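Local structure of mannosylglycerate hydrolase MGH1-like glycoside hydrolase domain-containing protein (Thermus thermophilus HB8, 4WVA) at residues A301-L306 with W360-G365; I240-N245 with L306-P311. The protein hydrolyses the compatible solute mannosylglycerate to mannose and glycerate, and very probably glucosylglycerate as well, as a glycoside hydrolase of family GH63. One frame throughout, in Å; residues are numbered along the deposited sequence.

Overall arrangement
Both contacts are built on the short helix 305-308; Leu306 lies in both ranges, though it makes its contact in interaction 1. Interaction 1 sets the 3-10 turn before that helix, and its first residues, against helix 356-368; interaction 2 sets the rest of the helix and the turn after it against helix 235-254. Their centres lie about 9 Å apart, on the same side of the chain's centre. Along the chain the order is 240-245, 301-311, 360-365. Met361 SD lies 3.9 Å from Ile240 CD1, so the two buried contacts adjoin, and the short helix links an earlier and a later helix of the (alpha/alpha)6-barrel.

Interaction 1. Residues A301-L306 with W360-G365; sequences AGFLPL and WMVAEG
Val362 is the side chain round which residues 301-306 and 360-365 meet, and its two methyls share the work. With CG1 anti to the backbone N (chi1 176°), both branches reach the same partner: CG2 lies 3.7 Å from Phe303 CB and CG1 3.8 Å from that CB. CG1 also comes obliquely to the Phe303 ring, whose own CG stands beside its backbone N, so that the end of the side chain leads off towards helix 313-327. Leu304 crosses Val362 at about a right angle and Met361 obliquely. A single methyl of Leu304, CD2, makes both contacts, 3.6 Å from Met361 CB and 3.9 Å from Val362 CG2. The Met361 chain bends at chi3 (-75°), which brings CE back to 4.0 Å from Leu304 CD2. Further along, the backbones draw together: Leu306 CB packs on the CA of Gly365 at 3.7 Å, and the two CA atoms are 4.3 Å apart. A CB on Gly365 would point at Leu306 and clash with its CB, so the lack of a side chain permits this approach. The side chain of Met361 also lies about 4 Å from that of Trp34, a probable substrate-binding residue. The chemistry is wholly apolar between side chains, which suggests that shape fit, rather than directed polar bonds, governs how these two segments seat.

Interaction 2. Residues I240-N245 with L306-P311; sequences ILQRAN and LFAGTP
Arg243 leaves its helix with CG anti to the backbone N, bends at chi2 (57°) and then runs extended through chi3; Phe307 likewise holds CG anti to its N, and the two side chains cross at about a right angle. Their flat groups, tilted 35° against each other, form a cation-pi contact: Arg243 CZ sits over the ring face, 4.4 Å from the Phe307 centroid and 21° off the ring normal. NH1 lies above that face near the rim, 3.5 Å from CE1 of Phe307. The same nitrogen donates a nearly straight hydrogen bond of 2.9 Å to Phe307 O, on a carbonyl lone pair and in the guanidinium plane. Asp247 makes a salt bridge with NE and would probably offset part of the charge, which Arg279 of a neighbouring subunit brings close to a like one; NH2 bonds to a bound MPD, probably from the crystallisation liquor. An alanine at Arg243 would remove the guanidinium, with its ring contact and bond to Phe307 O, and would probably loosen the seating of the short helix on helix 235-254. Beside this, Gln242 CG meets Thr310 CG2 at 3.7 Å and Ala308 CB at 3.9 Å. Gly309, with positive phi, turns the chain to Thr310, whose OG1 bonds to Glu274. Helix 260-275 flanks Ala308 and Thr310 through Leu273, whereas Phe307 also touches Met361 and Glu364 of helix 356-368.

Interaction 1. Residues A301-L306 with W360-G365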
ATOM      1  N   ALA A 301     -18.962 -11.839   1.652  1.00  8.80           N
ATOM      2  CA  ALA A 301     -17.548 -12.133   1.397  1.00  9.00           C
ATOM      3  C   ALA A 301     -16.792 -10.923   0.849  1.00  8.67           C
ATOM      4  O   ALA A 301     -15.603 -10.777   1.075  1.00  8.91           O
ATOM      5  CB  ALA A 301     -17.397 -13.299   0.435  1.00  8.98           C
ATOM      6  N   GLY A 302     -17.498 -10.057   0.139  1.00  8.98           N
ATOM      7  CA  GLY A 302     -16.918  -8.851  -0.415  1.00  8.98           C
ATOM      8  C   GLY A 302     -16.478  -7.809   0.599  1.00  9.33           C
ATOM      9  O   GLY A 302     -15.805  -6.871   0.216  1.00  9.52           O
ATOM     10  N   PHE A 303     -16.862  -7.962   1.869  1.00  9.28           N
ATOM     11  CA  PHE A 303     -16.342  -7.135   2.957  1.00  9.50           C
ATOM     12  C   PHE A 303     -15.014  -7.681   3.500  1.00  9.45           C
ATOM     13  O   PHE A 303     -14.282  -6.956   4.179  1.00  8.98           O
ATOM     14  CB  PHE A 303     -17.335  -7.033   4.115  1.00  9.62           C
ATOM     15  CG  PHE A 303     -18.552  -6.216   3.810  1.00  9.96           C
ATOM     16  CD1 PHE A 303     -18.547  -4.837   4.030  1.00  9.99           C
ATOM     17  CD2 PHE A 303     -19.693  -6.816   3.325  1.00  9.84           C
ATOM     18  CE1 PHE A 303     -19.668  -4.076   3.759  1.00  9.85           C
ATOM     19  CE2 PHE A 303     -20.828  -6.054   3.047  1.00  9.94           C
ATOM     20  CZ  PHE A 303     -20.803  -4.693   3.248  1.00  9.90           C
ATOM     21  N   LEU A 304     -14.665  -8.922   3.165  1.00  9.34           N
ATOM     22  CA  LEU A 304     -13.539  -9.563   3.831  1.00  9.43           C
ATOM     23  C   LEU A 304     -12.169  -8.959   3.476  1.00  9.07           C
ATOM     24  O   LEU A 304     -11.246  -9.123   4.251  1.00  9.31           O
ATOM     25  CB  LEU A 304     -13.574 -11.077   3.658  1.00  9.59           C
ATOM     26  CG  LEU A 304     -14.718 -11.768   4.416  1.00  9.69           C
ATOM     27  CD1 LEU A 304     -14.778 -13.217   3.985  1.00  9.50           C
ATOM     28  CD2 LEU A 304     -14.522 -11.662   5.921  1.00  9.74           C
ATOM     29  N   PRO A 305     -12.041  -8.201   2.368  1.00  9.25           N
ATOM     30  CA  PRO A 305     -10.727  -7.535   2.230  1.00  9.33           C
ATOM     31  C   PRO A 305     -10.372  -6.588   3.380  1.00  9.26           C
ATOM     32  O   PRO A 305      -9.202  -6.309   3.607  1.00  9.69           O
ATOM     33  CB  PRO A 305     -10.822  -6.853   0.865  1.00  9.48           C
ATOM     34  CG  PRO A 305     -11.714  -7.769   0.103  1.00  9.41           C
ATOM     35  CD  PRO A 305     -12.785  -8.147   1.103  1.00  9.29           C
ATOM     36  N   LEU A 306     -11.360  -6.108   4.122  1.00  9.37           N
ATOM     37  CA  LEU A 306     -11.053  -5.343   5.332  1.00  9.80           C
ATOM     38  C   LEU A 306     -10.217  -6.159   6.331  1.00  9.59           C
ATOM     39  O   LEU A 306      -9.297  -5.637   6.967  1.00  9.38           O
ATOM     40  CB  LEU A 306     -12.340  -4.874   5.995  1.00 10.22           C
ATOM     41  CG  LEU A 306     -13.224  -3.936   5.182  1.00 10.75           C
ATOM     42  CD1 LEU A 306     -14.626  -3.891   5.780  1.00 11.30           C
ATOM     43  CD2 LEU A 306     -12.616  -2.544   5.077  1.00 11.49           C
ATOM     44  N   TRP A 360     -17.836 -11.518  12.806  1.00  8.62           N
ATOM     45  CA  TRP A 360     -16.585 -11.351  13.543  1.00  9.32           C
ATOM     46  C   TRP A 360     -15.432 -10.857  12.644  1.00  8.94           C
ATOM     47  O   TRP A 360     -14.771  -9.853  12.978  1.00  8.96           O
ATOM     48  CB  TRP A 360     -16.230 -12.633  14.297  1.00  9.54           C
ATOM     49  CG  TRP A 360     -14.923 -12.495  15.015  1.00 10.16           C
ATOM     50  CD1 TRP A 360     -14.683 -11.790  16.169  1.00 10.28           C
ATOM     51  CD2 TRP A 360     -13.673 -13.031  14.600  1.00 10.59           C
ATOM     52  NE1 TRP A 360     -13.350 -11.868  16.490  1.00 10.89           N
ATOM     53  CE2 TRP A 360     -12.708 -12.617  15.544  1.00 10.96           C
ATOM     54  CE3 TRP A 360     -13.268 -13.834  13.524  1.00 10.98           C
ATOM     55  CZ2 TRP A 360     -11.368 -12.971  15.441  1.00 11.95           C
ATOM     56  CZ3 TRP A 360     -11.932 -14.190  13.425  1.00 11.61           C
ATOM     57  CH2 TRP A 360     -10.998 -13.755  14.380  1.00 11.77           C
ATOM     58  N   MET A 361     -15.203 -11.513  11.502  1.00  9.22           N
ATOM     59  CA  MET A 361     -14.091 -11.093  10.637  1.00  9.57           C
ATOM     60  C   MET A 361     -14.312  -9.680  10.105  1.00  9.19           C
ATOM     61  O   MET A 361     -13.374  -8.887  10.016  1.00  9.29           O
ATOM     62  CB  MET A 361     -13.880 -12.036   9.465  1.00  9.68           C
ATOM     63  CG  MET A 361     -13.321 -13.381   9.864  1.00  9.81           C
ATOM     64  SD  MET A 361     -13.023 -14.499   8.476  1.00 10.38           S
ATOM     65  CE  MET A 361     -14.679 -15.020   8.077  1.00 10.28           C
ATOM     66  N   VAL A 362     -15.545  -9.369   9.732  1.00  9.45           N
ATOM     67  CA  VAL A 362     -15.856  -8.047   9.181  1.00  9.70           C
ATOM     68  C   VAL A 362     -15.790  -6.954  10.259  1.00  9.81           C
ATOM     69  O   VAL A 362     -15.314  -5.866   9.985  1.00 10.08           O
ATOM     70  CB  VAL A 362     -17.199  -8.064   8.424  1.00  9.67           C
ATOM     71  CG1 VAL A 362     -17.572  -6.679   7.928  1.00  9.68           C
ATOM     72  CG2 VAL A 362     -17.103  -9.030   7.267  1.00  9.64           C
ATOM     73  N   ALA A 363     -16.250  -7.249  11.477  1.00 10.05           N
ATOM     74  CA  ALA A 363     -16.073  -6.314  12.600  1.00 10.28           C
ATOM     75  C   ALA A 363     -14.599  -6.048  12.881  1.00 10.75           C
ATOM     76  O   ALA A 363     -14.203  -4.902  13.084  1.00 11.40           O
ATOM     77  CB  ALA A 363     -16.743  -6.849  13.855  1.00 10.24           C
ATOM     78  N   GLU A 364     -13.797  -7.110  12.906  1.00 10.83           N
ATOM     79  CA  GLU A 364     -12.342  -6.990  13.047  1.00 11.50           C
ATOM     80  C   GLU A 364     -11.793  -6.025  11.988  1.00 11.04           C
ATOM     81  O   GLU A 364     -11.019  -5.132  12.309  1.00 10.44           O
ATOM     82  CB  GLU A 364     -11.671  -8.365  12.928  1.00 12.74           C
ATOM     83  CG  GLU A 364     -11.734  -9.176  14.207  1.00 14.33           C
ATOM     84  CD  GLU A 364     -10.662  -8.794  15.203  1.00 15.81           C
ATOM     85  OE1 GLU A 364      -9.550  -8.432  14.764  1.00 16.27           O
ATOM     86  OE2 GLU A 364     -10.894  -8.913  16.426  1.00 18.36           O
ATOM     87  N   GLY A 365     -12.184  -6.235  10.733  1.00 10.54           N
ATOM     88  CA  GLY A 365     -11.697  -5.401   9.625  1.00 10.18           C
ATOM     89  C   GLY A 365     -12.132  -3.958   9.788  1.00 10.43           C
ATOM     90  O   GLY A 365     -11.319  -3.037   9.657  1.00 10.63           O
TER

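Interaction 2. Residues I240-N245 with L306-P311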
ATOM      1  N   ILE A 240      -9.039 -13.978   3.034  1.00  8.74           N
ATOM      2  CA  ILE A 240      -8.593 -14.781   4.181  1.00  8.77           C
ATOM      3  C   ILE A 240      -7.148 -15.271   4.003  1.00  8.84           C
ATOM      4  O   ILE A 240      -6.330 -15.237   4.951  1.00  9.20           O
ATOM      5  CB  ILE A 240      -9.608 -15.928   4.459  1.00  8.51           C
ATOM      6  CG1 ILE A 240     -10.867 -15.329   5.111  1.00  8.85           C
ATOM      7  CG2 ILE A 240      -9.021 -17.034   5.329  1.00  8.73           C
ATOM      8  CD1 ILE A 240     -12.031 -16.273   5.129  1.00  8.64           C
ATOM      9  N   LEU A 241      -6.809 -15.695   2.787  1.00  9.17           N
ATOM     10  CA  LEU A 241      -5.435 -16.096   2.468  1.00  9.46           C
ATOM     11  C   LEU A 241      -4.439 -14.944   2.595  1.00  9.48           C
ATOM     12  O   LEU A 241      -3.345 -15.120   3.126  1.00 10.14           O
ATOM     13  CB  LEU A 241      -5.372 -16.725   1.084  1.00  9.82           C
ATOM     14  CG  LEU A 241      -3.991 -17.099   0.519  1.00 10.17           C
ATOM     15  CD1 LEU A 241      -3.206 -18.005   1.457  1.00 10.53           C
ATOM     16  CD2 LEU A 241      -4.146 -17.764  -0.837  1.00 10.66           C
ATOM     17  N   GLN A 242      -4.806 -13.759   2.115  1.00  9.80           N
ATOM     18  CA  GLN A 242      -3.914 -12.602   2.253  1.00 10.48           C
ATOM     19  C   GLN A 242      -3.665 -12.317   3.735  1.00  9.78           C
ATOM     20  O   GLN A 242      -2.539 -12.081   4.143  1.00  9.68           O
ATOM     21  CB  GLN A 242      -4.502 -11.382   1.553  1.00 12.28           C
ATOM     22  CG  GLN A 242      -3.740 -10.070   1.772  1.00 13.85           C
ATOM     23  CD  GLN A 242      -2.394  -9.982   1.047  1.00 15.87           C
ATOM     24  OE1 GLN A 242      -2.038 -10.833   0.229  1.00 17.53           O
ATOM     25  NE2 GLN A 242      -1.642  -8.931   1.361  1.00 16.71           N
ATOM     26  N   ARG A 243      -4.731 -12.299   4.540  1.00  9.39           N
ATOM     27  CA  ARG A 243      -4.561 -12.091   5.977  1.00  9.27           C
ATOM     28  C   ARG A 243      -3.666 -13.173   6.579  1.00  9.21           C
ATOM     29  O   ARG A 243      -2.756 -12.867   7.361  1.00  9.45           O
ATOM     30  CB  ARG A 243      -5.904 -12.035   6.695  1.00  9.35           C
ATOM     31  CG  ARG A 243      -5.808 -11.921   8.208  1.00  9.42           C
ATOM     32  CD  ARG A 243      -5.009 -10.735   8.719  1.00  9.65           C
ATOM     33  NE  ARG A 243      -4.990 -10.723  10.178  1.00 10.11           N
ATOM     34  CZ  ARG A 243      -5.920 -10.147  10.955  1.00 10.60           C
ATOM     35  NH1 ARG A 243      -6.938  -9.496  10.435  1.00 11.12           N
ATOM     36  NH2 ARG A 243      -5.817 -10.217  12.271  1.00 11.41           N
ATOM     37  N   ALA A 244      -3.905 -14.423   6.194  1.00  9.31           N
ATOM     38  CA  ALA A 244      -3.153 -15.531   6.732  1.00  9.71           C
ATOM     39  C   ALA A 244      -1.676 -15.446   6.333  1.00  9.69           C
ATOM     40  O   ALA A 244      -0.815 -15.758   7.144  1.00  9.92           O
ATOM     41  CB  ALA A 244      -3.770 -16.844   6.299  1.00  9.67           C
ATOM     42  N   ASN A 245      -1.393 -15.038   5.095  1.00  9.86           N
ATOM     43  CA  ASN A 245      -0.004 -14.796   4.653  1.00 10.21           C
ATOM     44  C   ASN A 245       0.704 -13.732   5.496  1.00 10.14           C
ATOM     45  O   ASN A 245       1.854 -13.925   5.914  1.00 10.68           O
ATOM     46  CB  ASN A 245       0.073 -14.372   3.188  1.00 10.65           C
ATOM     47  CG  ASN A 245      -0.126 -15.523   2.219  1.00 11.45           C
ATOM     48  OD1 ASN A 245       0.267 -16.652   2.492  1.00 13.11           O
ATOM     49  ND2 ASN A 245      -0.711 -15.236   1.075  1.00 11.95           N
ATOM     50  N   LEU A 306     -11.360  -6.108   4.122  1.00  9.37           N
ATOM     51  CA  LEU A 306     -11.053  -5.343   5.332  1.00  9.80           C
ATOM     52  C   LEU A 306     -10.217  -6.159   6.331  1.00  9.59           C
ATOM     53  O   LEU A 306      -9.297  -5.637   6.967  1.00  9.38           O
ATOM     54  CB  LEU A 306     -12.340  -4.874   5.995  1.00 10.22           C
ATOM     55  CG  LEU A 306     -13.224  -3.936   5.182  1.00 10.75           C
ATOM     56  CD1 LEU A 306     -14.626  -3.891   5.780  1.00 11.30           C
ATOM     57  CD2 LEU A 306     -12.616  -2.544   5.077  1.00 11.49           C
ATOM     58  N   PHE A 307     -10.563  -7.437   6.471  1.00  9.76           N
ATOM     59  CA  PHE A 307      -9.861  -8.358   7.359  1.00 10.09           C
ATOM     60  C   PHE A 307      -8.451  -8.642   6.834  1.00 10.76           C
ATOM     61  O   PHE A 307      -7.536  -8.919   7.609  1.00 10.97           O
ATOM     62  CB  PHE A 307     -10.695  -9.645   7.448  1.00 10.04           C
ATOM     63  CG  PHE A 307     -10.207 -10.666   8.451  1.00 10.54           C
ATOM     64  CD1 PHE A 307     -10.289 -10.418   9.812  1.00 10.68           C
ATOM     65  CD2 PHE A 307      -9.703 -11.889   8.032  1.00 10.89           C
ATOM     66  CE1 PHE A 307      -9.893 -11.361  10.736  1.00 10.86           C
ATOM     67  CE2 PHE A 307      -9.314 -12.843   8.955  1.00 11.00           C
ATOM     68  CZ  PHE A 307      -9.392 -12.573  10.301  1.00 10.96           C
ATOM     69  N   ALA A 308      -8.295  -8.612   5.515  1.00 11.48           N
ATOM     70  CA  ALA A 308      -6.973  -8.743   4.896  1.00 11.87           C
ATOM     71  C   ALA A 308      -6.085  -7.502   5.120  1.00 12.87           C
ATOM     72  O   ALA A 308      -4.865  -7.606   5.193  1.00 13.45           O
ATOM     73  CB  ALA A 308      -7.112  -9.032   3.405  1.00 12.03           C
ATOM     74  N   GLY A 309      -6.699  -6.332   5.192  1.00 12.69           N
ATOM     75  CA  GLY A 309      -5.967  -5.083   5.398  1.00 13.35           C
ATOM     76  C   GLY A 309      -5.377  -4.472   4.135  1.00 14.00           C
ATOM     77  O   GLY A 309      -4.421  -3.691   4.209  1.00 12.99           O
ATOM     78  N   THR A 310      -5.959  -4.808   2.987  1.00 14.68           N
ATOM     79  CA  THR A 310      -5.491  -4.305   1.673  1.00 15.64           C
ATOM     80  C   THR A 310      -6.097  -2.976   1.184  1.00 14.85           C
ATOM     81  O   THR A 310      -5.405  -2.205   0.508  1.00 14.67           O
ATOM     82  CB  THR A 310      -5.676  -5.384   0.559  1.00 16.83           C
ATOM     83  OG1 THR A 310      -7.066  -5.642   0.308  1.00 18.72           O
ATOM     84  CG2 THR A 310      -4.980  -6.661   0.916  1.00 18.53           C
ATOM     85  N   PRO A 311      -7.382  -2.687   1.475  1.00 14.97           N
ATOM     86  CA  PRO A 311      -7.891  -1.443   0.897  1.00 14.80           C
ATOM     87  C   PRO A 311      -7.293  -0.201   1.524  1.00 14.09           C
ATOM     88  O   PRO A 311      -6.809  -0.254   2.657  1.00 13.23           O
ATOM     89  CB  PRO A 311      -9.387  -1.454   1.244  1.00 15.61           C
ATOM     90  CG  PRO A 311      -9.581  -2.519   2.206  1.00 15.75           C
ATOM     91  CD  PRO A 311      -8.451  -3.487   2.095  1.00 15.39           C
TER